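Local coordinates for Mgp-operon protein 3 (Mycoplasma pneumoniae, PDB 6RJ1) that probably takes part in adhesion to host cells as P40/P90, an immunodominant extracellular protein of the pathogen that accompanies the adhesin P1, at residues Thr70-Ala81 with Leu136-Gly145; Phe508-Lys516 with Asn527-Pro536. All coordinates share one frame; numbering follows the deposited sequence.

Interaction 1: Thr70-Ala81 with Leu136-Gly145; sequences TSSDQSNTNQNA and LPYVKQESQG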
loop_
_atom_site.group_PDB
_atom_site.type_symbol
_atom_site.label_atom_id
_atom_site.label_comp_id
_atom_site.label_asym_id
_atom_site.label_seq_id
_atom_site.Cartn_x
_atom_site.Cartn_y
_atom_site.Cartn_z
ATOM N N THR A 70 6.675 17.269 25.032
ATOM C CA THR A 70 7.827 18.118 24.726
ATOM C C THR A 70 7.957 19.196 25.856
ATOM O O THR A 70 7.587 20.368 25.713
ATOM C CB THR A 70 7.863 18.579 23.241
ATOM O OG1 THR A 70 9.193 18.958 22.914
ATOM C CG2 THR A 70 6.842 19.666 22.865
ATOM N N SER A 71 8.493 18.724 26.999
ATOM C CA SER A 71 8.716 19.469 28.241
ATOM C C SER A 71 9.785 20.564 28.126
ATOM O O SER A 71 10.669 20.477 27.265
ATOM C CB SER A 71 9.062 18.506 29.376
ATOM O OG SER A 71 10.232 17.753 29.094
ATOM N N SER A 72 9.700 21.589 29.022
ATOM C CA SER A 72 10.593 22.760 29.131
ATOM C C SER A 72 10.641 23.610 27.835
ATOM O O SER A 72 9.727 23.506 27.011
ATOM C CB SER A 72 11.990 22.345 29.598
ATOM O OG SER A 72 11.950 21.688 30.854
ATOM N N ASP A 73 11.670 24.482 27.685
ATOM C CA ASP A 73 11.875 25.326 26.499
ATOM C C ASP A 73 13.377 25.574 26.225
ATOM O O ASP A 73 13.812 26.719 26.047
ATOM C CB ASP A 73 11.044 26.626 26.554
ATOM C CG ASP A 73 9.851 26.612 25.610
ATOM O OD1 ASP A 73 10.059 26.763 24.383
ATOM O OD2 ASP A 73 8.712 26.442 26.096
ATOM N N GLN A 74 14.155 24.462 26.184
ATOM C CA GLN A 74 15.599 24.377 25.918
ATOM C C GLN A 74 16.013 22.902 25.778
ATOM O O GLN A 74 15.925 22.362 24.674
ATOM C CB GLN A 74 16.439 25.098 26.996
ATOM C CG GLN A 74 17.131 26.354 26.475
ATOM C CD GLN A 74 17.923 27.096 27.526
ATOM O OE1 GLN A 74 17.623 27.065 28.727
ATOM N NE2 GLN A 74 18.951 27.805 27.090
ATOM N N SER A 75 16.418 22.248 26.906
ATOM C CA SER A 75 16.866 20.846 27.023
ATOM C C SER A 75 18.091 20.541 26.116
ATOM O O SER A 75 18.999 21.377 26.041
ATOM C CB SER A 75 15.703 19.874 26.801
ATOM O OG SER A 75 14.623 20.132 27.685
ATOM N N ASN A 76 18.127 19.355 25.458
ATOM C CA ASN A 76 19.194 18.970 24.526
ATOM C C ASN A 76 18.905 19.612 23.159
ATOM O O ASN A 76 19.837 19.910 22.408
ATOM C CB ASN A 76 19.280 17.444 24.394
ATOM C CG ASN A 76 20.463 16.959 23.584
ATOM O OD1 ASN A 76 20.450 16.963 22.347
ATOM N ND2 ASN A 76 21.512 16.523 24.267
ATOM N N THR A 77 17.595 19.810 22.852
ATOM C CA THR A 77 17.009 20.399 21.632
ATOM C C THR A 77 17.367 19.613 20.340
ATOM O O THR A 77 16.821 19.931 19.282
ATOM C CB THR A 77 17.303 21.924 21.483
ATOM O OG1 THR A 77 17.781 22.491 22.708
ATOM C CG2 THR A 77 16.089 22.708 20.990
ATOM N N ASN A 78 18.248 18.586 20.420
ATOM C CA ASN A 78 18.632 17.783 19.251
ATOM C C ASN A 78 18.419 16.263 19.458
ATOM O O ASN A 78 19.073 15.439 18.802
ATOM C CB ASN A 78 20.065 18.111 18.801
ATOM C CG ASN A 78 20.118 18.980 17.563
ATOM O OD1 ASN A 78 20.372 20.187 17.636
ATOM N ND2 ASN A 78 19.880 18.387 16.396
ATOM N N GLN A 79 17.467 15.903 20.341
ATOM C CA GLN A 79 17.134 14.512 20.628
ATOM C C GLN A 79 15.914 14.051 19.820
ATOM O O GLN A 79 14.924 14.782 19.706
ATOM C CB GLN A 79 16.922 14.307 22.138
ATOM C CG GLN A 79 17.460 12.974 22.658
ATOM C CD GLN A 79 18.937 12.973 23.005
ATOM O OE1 GLN A 79 19.774 13.626 22.367
ATOM N NE2 GLN A 79 19.294 12.210 24.027
ATOM N N ASN A 80 16.003 12.839 19.251
ATOM C CA ASN A 80 14.937 12.237 18.454
ATOM C C ASN A 80 13.771 11.834 19.360
ATOM O O ASN A 80 13.990 11.199 20.394
ATOM C CB ASN A 80 15.466 11.027 17.664
ATOM C CG ASN A 80 14.601 10.553 16.511
ATOM O OD1 ASN A 80 13.447 10.958 16.321
ATOM N ND2 ASN A 80 15.147 9.662 15.708
ATOM N N ALA A 81 12.540 12.228 18.975
ATOM C CA ALA A 81 11.306 11.928 19.704
ATOM C C ALA A 81 10.998 10.445 19.616
ATOM O O ALA A 81 10.345 9.885 20.497
ATOM C CB ALA A 81 10.157 12.733 19.129
ATOM N N LEU A 136 15.528 4.144 13.489
ATOM C CA LEU A 136 14.281 4.893 13.436
ATOM C C LEU A 136 14.495 6.216 12.653
ATOM O O LEU A 136 15.582 6.802 12.757
ATOM C CB LEU A 136 13.878 5.262 14.879
ATOM C CG LEU A 136 12.769 4.491 15.622
ATOM C CD1 LEU A 136 11.833 3.741 14.719
ATOM C CD2 LEU A 136 13.318 3.680 16.741
ATOM N N PRO A 137 13.478 6.739 11.914
ATOM C CA PRO A 137 13.670 8.036 11.234
ATOM C C PRO A 137 13.863 9.163 12.253
ATOM O O PRO A 137 13.547 8.971 13.433
ATOM C CB PRO A 137 12.384 8.207 10.429
ATOM C CG PRO A 137 11.380 7.395 11.145
ATOM C CD PRO A 137 12.112 6.218 11.699
ATOM N N TYR A 138 14.406 10.318 11.823
ATOM C CA TYR A 138 14.614 11.413 12.760
ATOM C C TYR A 138 13.450 12.411 12.799
ATOM O O TYR A 138 12.952 12.845 11.761
ATOM C CB TYR A 138 15.956 12.120 12.520
ATOM C CG TYR A 138 16.263 13.207 13.530
ATOM C CD1 TYR A 138 16.927 12.917 14.720
ATOM C CD2 TYR A 138 15.890 14.526 13.300
ATOM C CE1 TYR A 138 17.201 13.914 15.658
ATOM C CE2 TYR A 138 16.125 15.522 14.246
ATOM C CZ TYR A 138 16.797 15.216 15.416
ATOM O OH TYR A 138 17.052 16.213 16.323
ATOM N N VAL A 139 13.049 12.784 14.023
ATOM C CA VAL A 139 12.028 13.787 14.319
ATOM C C VAL A 139 12.406 14.462 15.642
ATOM O O VAL A 139 12.481 13.802 16.679
ATOM C CB VAL A 139 10.557 13.296 14.215
ATOM C CG1 VAL A 139 10.242 12.166 15.194
ATOM C CG2 VAL A 139 9.578 14.452 14.368
ATOM N N LYS A 140 12.743 15.757 15.575
ATOM C CA LYS A 140 13.236 16.524 16.716
ATOM C C LYS A 140 12.138 16.851 17.724
ATOM O O LYS A 140 11.097 17.392 17.347
ATOM C CB LYS A 140 13.994 17.781 16.225
ATOM C CG LYS A 140 14.399 18.807 17.288
ATOM C CD LYS A 140 13.742 20.167 16.989
ATOM C CE LYS A 140 14.114 21.270 17.950
ATOM N NZ LYS A 140 15.476 21.807 17.685
ATOM N N GLN A 141 12.384 16.505 19.009
ATOM C CA GLN A 141 11.491 16.793 20.134
ATOM C C GLN A 141 11.526 18.301 20.305
ATOM O O GLN A 141 12.608 18.873 20.454
ATOM C CB GLN A 141 11.962 16.076 21.403
ATOM C CG GLN A 141 10.846 15.295 22.066
ATOM C CD GLN A 141 11.275 14.664 23.358
ATOM O OE1 GLN A 141 10.813 15.053 24.434
ATOM N NE2 GLN A 141 12.146 13.658 23.286
ATOM N N GLU A 142 10.368 18.955 20.193
ATOM C CA GLU A 142 10.292 20.406 20.159
ATOM C C GLU A 142 10.542 21.093 21.519
ATOM O O GLU A 142 11.699 21.126 21.930
ATOM C CB GLU A 142 8.992 20.860 19.494
ATOM C CG GLU A 142 8.988 20.437 18.035
ATOM C CD GLU A 142 8.237 21.321 17.067
ATOM O OE1 GLU A 142 7.063 21.653 17.347
ATOM O OE2 GLU A 142 8.816 21.656 16.011
ATOM N N SER A 143 9.494 21.658 22.175
ATOM C CA SER A 143 9.440 22.448 23.429
ATOM C C SER A 143 8.624 23.708 23.113
ATOM O O SER A 143 8.173 24.404 24.025
ATOM C CB SER A 143 10.827 22.868 23.923
ATOM O OG SER A 143 11.536 21.812 24.551
ATOM N N GLN A 144 8.438 23.978 21.795
ATOM C CA GLN A 144 7.724 25.115 21.201
ATOM C C GLN A 144 6.193 24.921 21.250
ATOM O O GLN A 144 5.534 24.807 20.209
ATOM C CB GLN A 144 8.223 25.362 19.756
ATOM C CG GLN A 144 9.700 25.751 19.656
ATOM C CD GLN A 144 10.440 24.959 18.602
ATOM O OE1 GLN A 144 10.755 23.774 18.775
ATOM N NE2 GLN A 144 10.752 25.607 17.491
ATOM N N GLY A 145 5.658 24.890 22.470
ATOM C CA GLY A 145 4.234 24.717 22.745
ATOM C C GLY A 145 3.928 24.557 24.221
ATOM O O GLY A 145 4.569 25.180 25.072
#
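A single beta bridge, Asn80 with Lys140, joins two irregular loops. Two nearly straight backbone bonds flank it: Gln141 N gives to Gln79 O at 3.1 Å, and Ala81 N gives to Val139 O at 2.8 Å. The pairing goes no further as a ladder; side chains extend it. With CG anti to the backbone N (chi1 -163°), the Asn80 amide lies along the backbone of Pro137-Val139 and bonds to it through both of its polar atoms. Asn80 ND2 donates to Pro137 O at 2.9 Å, the acceptor lying in the amide plane. Asn80 OD1 accepts from Val139 N at 3.0 Å, this donor standing well above the carbonyl plane, and also from the backbone N of Leu82, so three backbone groups hold the amide in its rotation.

The bridge ties the loop leading into strand 82-84 to the one leaving strand 125-135. Around it, Val139 meets Leu82, Trp492 and Leu161, the last on helix 157-163, while Tyr138 O accepts from Trp492 NE1. Farther along, Lys140 NZ donates to Thr77 O at 2.8 Å in the carbonyl plane; the chain reaches it by bends at chi2 (-120°) and chi4 (77°), running beside Thr77, and Ser715 OG adds a weak second bond. Ser143, heavily buried by the contact, sits in the bend Thr70-Asp73, its CB against Ser72 O. Tyr138 presents its ring edge to Asn78 O, which lies in the ring plane and takes a weak bond from Tyr138 OH at 3.3 Å. Next to the bridge, Ala81 CB approaches Val139 CG1 to 4.0 Å.

Interaction 2: Phe508-Lys516 with Asn527-Pro536; sequences FVENQLGFK and NLKAQGLTQP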
loop_
_atom_site.group_PDB
_atom_site.type_symbol
_atom_site.label_atom_id
_atom_site.label_comp_id
_atom_site.label_asym_id
_atom_site.label_seq_id
_atom_site.Cartn_x
_atom_site.Cartn_y
_atom_site.Cartn_z
ATOM N N PHE A 508 -4.260 17.623 -5.965
ATOM C CA PHE A 508 -5.398 16.815 -5.529
ATOM C C PHE A 508 -5.102 16.041 -4.245
ATOM O O PHE A 508 -5.900 16.097 -3.315
ATOM C CB PHE A 508 -5.836 15.844 -6.639
ATOM C CG PHE A 508 -6.926 16.393 -7.522
ATOM C CD1 PHE A 508 -8.250 16.397 -7.101
ATOM C CD2 PHE A 508 -6.630 16.913 -8.778
ATOM C CE1 PHE A 508 -9.257 16.904 -7.917
ATOM C CE2 PHE A 508 -7.640 17.446 -9.586
ATOM C CZ PHE A 508 -8.941 17.458 -9.141
ATOM N N VAL A 509 -3.951 15.356 -4.189
ATOM C CA VAL A 509 -3.530 14.548 -3.043
ATOM C C VAL A 509 -3.225 15.450 -1.853
ATOM O O VAL A 509 -3.782 15.242 -0.772
ATOM C CB VAL A 509 -2.343 13.602 -3.394
ATOM C CG1 VAL A 509 -1.869 12.806 -2.178
ATOM C CG2 VAL A 509 -2.707 12.664 -4.545
ATOM N N GLU A 510 -2.369 16.472 -2.073
ATOM C CA GLU A 510 -1.904 17.425 -1.064
ATOM C C GLU A 510 -2.997 18.303 -0.478
ATOM O O GLU A 510 -2.915 18.636 0.704
ATOM C CB GLU A 510 -0.756 18.283 -1.602
ATOM C CG GLU A 510 0.567 17.533 -1.713
ATOM C CD GLU A 510 1.767 18.351 -2.157
ATOM O OE1 GLU A 510 1.578 19.468 -2.693
ATOM O OE2 GLU A 510 2.906 17.867 -1.968
ATOM N N ASN A 511 -4.003 18.688 -1.276
ATOM C CA ASN A 511 -5.087 19.539 -0.782
ATOM C C ASN A 511 -5.982 18.805 0.199
ATOM O O ASN A 511 -6.513 19.415 1.123
ATOM C CB ASN A 511 -5.891 20.172 -1.924
ATOM C CG ASN A 511 -5.126 21.211 -2.696
ATOM O OD1 ASN A 511 -4.000 21.596 -2.338
ATOM N ND2 ASN A 511 -5.712 21.677 -3.791
ATOM N N GLN A 512 -6.111 17.490 0.030
ATOM C CA GLN A 512 -6.931 16.685 0.922
ATOM C C GLN A 512 -6.175 16.294 2.203
ATOM O O GLN A 512 -6.803 15.781 3.124
ATOM C CB GLN A 512 -7.534 15.473 0.186
ATOM C CG GLN A 512 -8.972 15.225 0.605
ATOM C CD GLN A 512 -9.753 14.368 -0.350
ATOM O OE1 GLN A 512 -10.258 13.308 0.023
ATOM N NE2 GLN A 512 -9.909 14.826 -1.588
ATOM N N LEU A 513 -4.849 16.597 2.291
ATOM C CA LEU A 513 -4.025 16.284 3.463
ATOM C C LEU A 513 -4.463 17.055 4.690
ATOM O O LEU A 513 -4.303 16.575 5.808
ATOM C CB LEU A 513 -2.521 16.504 3.201
ATOM C CG LEU A 513 -1.792 15.519 2.259
ATOM C CD1 LEU A 513 -0.390 16.003 1.949
ATOM C CD2 LEU A 513 -1.698 14.123 2.854
ATOM N N GLY A 514 -5.014 18.242 4.478
ATOM C CA GLY A 514 -5.486 19.087 5.562
ATOM C C GLY A 514 -5.714 20.526 5.166
ATOM O O GLY A 514 -5.643 20.879 3.985
ATOM N N PHE A 515 -5.976 21.361 6.173
ATOM C CA PHE A 515 -6.252 22.781 6.010
ATOM C C PHE A 515 -5.017 23.666 6.180
ATOM O O PHE A 515 -4.263 23.546 7.150
ATOM C CB PHE A 515 -7.385 23.209 6.958
ATOM C CG PHE A 515 -7.741 24.674 6.944
ATOM C CD1 PHE A 515 -8.578 25.195 5.961
ATOM C CD2 PHE A 515 -7.272 25.527 7.936
ATOM C CE1 PHE A 515 -8.916 26.549 5.954
ATOM C CE2 PHE A 515 -7.612 26.885 7.929
ATOM C CZ PHE A 515 -8.443 27.382 6.946
ATOM N N LYS A 516 -4.858 24.588 5.239
ATOM C CA LYS A 516 -3.787 25.567 5.219
ATOM C C LYS A 516 -4.368 26.927 4.794
ATOM O O LYS A 516 -5.125 27.005 3.817
ATOM C CB LYS A 516 -2.673 25.109 4.265
ATOM C CG LYS A 516 -1.399 25.913 4.384
ATOM C CD LYS A 516 -0.328 25.390 3.440
ATOM C CE LYS A 516 1.054 25.792 3.915
ATOM N NZ LYS A 516 1.329 27.245 3.753
ATOM N N ASN A 527 -2.067 19.212 10.806
ATOM C CA ASN A 527 -2.090 18.423 9.554
ATOM C C ASN A 527 -0.863 18.645 8.656
ATOM O O ASN A 527 -0.286 19.740 8.673
ATOM C CB ASN A 527 -3.359 18.703 8.757
ATOM C CG ASN A 527 -3.417 20.097 8.169
ATOM O OD1 ASN A 527 -2.769 20.406 7.162
ATOM N ND2 ASN A 527 -4.208 20.963 8.770
ATOM N N LEU A 528 -0.510 17.630 7.837
ATOM C CA LEU A 528 0.639 17.641 6.927
ATOM C C LEU A 528 0.714 18.829 5.960
ATOM O O LEU A 528 1.822 19.322 5.716
ATOM C CB LEU A 528 0.722 16.338 6.134
ATOM C CG LEU A 528 1.075 15.082 6.930
ATOM C CD1 LEU A 528 0.325 13.901 6.416
ATOM C CD2 LEU A 528 2.555 14.820 6.944
ATOM N N LYS A 529 -0.433 19.288 5.402
ATOM C CA LYS A 529 -0.427 20.417 4.457
ATOM C C LYS A 529 0.053 21.713 5.110
ATOM O O LYS A 529 0.892 22.423 4.532
ATOM C CB LYS A 529 -1.787 20.617 3.775
ATOM C CG LYS A 529 -1.666 21.359 2.451
ATOM C CD LYS A 529 -2.979 21.928 1.983
ATOM C CE LYS A 529 -2.794 22.644 0.679
ATOM N NZ LYS A 529 -4.058 23.245 0.200
ATOM N N ALA A 530 -0.455 21.994 6.326
ATOM C CA ALA A 530 -0.103 23.170 7.125
ATOM C C ALA A 530 1.379 23.154 7.503
ATOM O O ALA A 530 1.974 24.223 7.660
ATOM C CB ALA A 530 -0.956 23.215 8.381
ATOM N N GLN A 531 1.979 21.945 7.631
ATOM C CA GLN A 531 3.394 21.777 7.992
ATOM C C GLN A 531 4.330 21.754 6.769
ATOM O O GLN A 531 5.554 21.670 6.923
ATOM C CB GLN A 531 3.595 20.536 8.883
ATOM C CG GLN A 531 2.636 20.439 10.074
ATOM C CD GLN A 531 2.562 21.687 10.916
ATOM O OE1 GLN A 531 3.571 22.190 11.413
ATOM N NE2 GLN A 531 1.355 22.215 11.087
ATOM N N GLY A 532 3.746 21.853 5.577
ATOM C CA GLY A 532 4.471 21.872 4.313
ATOM C C GLY A 532 5.028 20.523 3.929
ATOM O O GLY A 532 6.033 20.447 3.223
ATOM N N LEU A 533 4.389 19.452 4.399
ATOM C CA LEU A 533 4.802 18.088 4.101
ATOM C C LEU A 533 3.915 17.480 3.004
ATOM O O LEU A 533 2.878 18.056 2.662
ATOM C CB LEU A 533 4.838 17.240 5.382
ATOM C CG LEU A 533 5.812 17.733 6.479
ATOM C CD1 LEU A 533 5.454 17.167 7.821
ATOM C CD2 LEU A 533 7.275 17.435 6.140
ATOM N N THR A 534 4.357 16.370 2.395
ATOM C CA THR A 534 3.620 15.744 1.303
ATOM C C THR A 534 2.995 14.411 1.784
ATOM O O THR A 534 2.860 14.204 3.001
ATOM C CB THR A 534 4.506 15.664 0.028
ATOM O OG1 THR A 534 3.712 15.251 -1.086
ATOM C CG2 THR A 534 5.741 14.751 0.180
ATOM N N GLN A 535 2.577 13.542 0.827
ATOM C CA GLN A 535 1.951 12.249 1.089
ATOM C C GLN A 535 2.789 11.423 2.090
ATOM O O GLN A 535 3.973 11.188 1.852
ATOM C CB GLN A 535 1.628 11.499 -0.232
ATOM C CG GLN A 535 1.023 10.092 -0.089
ATOM C CD GLN A 535 -0.270 10.002 0.665
ATOM O OE1 GLN A 535 -1.138 10.883 0.590
ATOM N NE2 GLN A 535 -0.438 8.911 1.391
ATOM N N PRO A 536 2.194 11.061 3.252
ATOM C CA PRO A 536 2.969 10.379 4.294
ATOM C C PRO A 536 3.076 8.855 4.225
ATOM O O PRO A 536 3.992 8.306 4.819
ATOM C CB PRO A 536 2.206 10.767 5.556
ATOM C CG PRO A 536 0.785 10.752 5.101
ATOM C CD PRO A 536 0.822 11.349 3.721
HETATM O O HOH W 1 -6.665 22.218 1.638
#
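Lys529 NZ is gripped from two directions beside helix 503-511: it donates to Asn511 OD1 at 3.0 Å and to a water at 3.1 Å, and that water donates to Asn511 O at 2.9 Å. The ammonium stands about 60° out of the Asn511 carbonyl plane. The lysine chain, extended beyond CG, reaches this point by running past two backbone oxygens, with CG and CD close to Glu510 O and CD also close to Gly514 O. Gly514 is the first residue to leave helical backbone angles, and Asn527 lies against its CA.

Asn527 is itself tied down at both amide atoms. Its ND2 donates to Phe515 O at 3.0 Å, where Phe515 O lies almost in the Asn527 amide plane, and also to Ile650 O of strand 650-654. Its OD1 accepts from Ala530 N at 2.9 Å, an Asx motif, with CG turned back between the backbone N and the carbonyl carbon (chi1 69°); the turn that follows carries Lys529. At the opposite end of the contact, Thr534 OG1 donates to the anti lone pair of Glu510 OE2 at 2.9 Å.

Between these polar ties Leu513 supplies the apolar centre. Its CD2 touches Pro536 CD at 3.8 Å and Leu528 CD1 at 4.1 Å. The helix and the turn after it are thereby joined to the loop that leads into strand 538-546, within the MgpC adhesin region. Within the two segments the Lys529 charge meets a neutral amide oxygen directly and Asn511 O only through water: a hydrogen-bonded tie, not a salt bridge.

How the interactions relate
Interaction 1 closes before interaction 2 opens along the chain; their centres lie about 23 Å apart and their nearest atoms about 7 Å apart, so they do not touch. Helix 157-163 and its approach provide the connection. Tyr158 meets Thr70, Ala81 and Glu142 of interaction 1, and Lys159 forms a salt bridge with Glu142; Leu157 and Thr160 meet Leu533, Leu528 and Gln531 of interaction 2. Just ahead of the helix, Ser156 uses its N to bond Gln531 and its OG, weakly, to bond Glu142. Interaction 1 is partly exposed, with its centre about 30 Å from the centre of the chain, whereas interaction 2 is buried, with its centre about 19 Å from it.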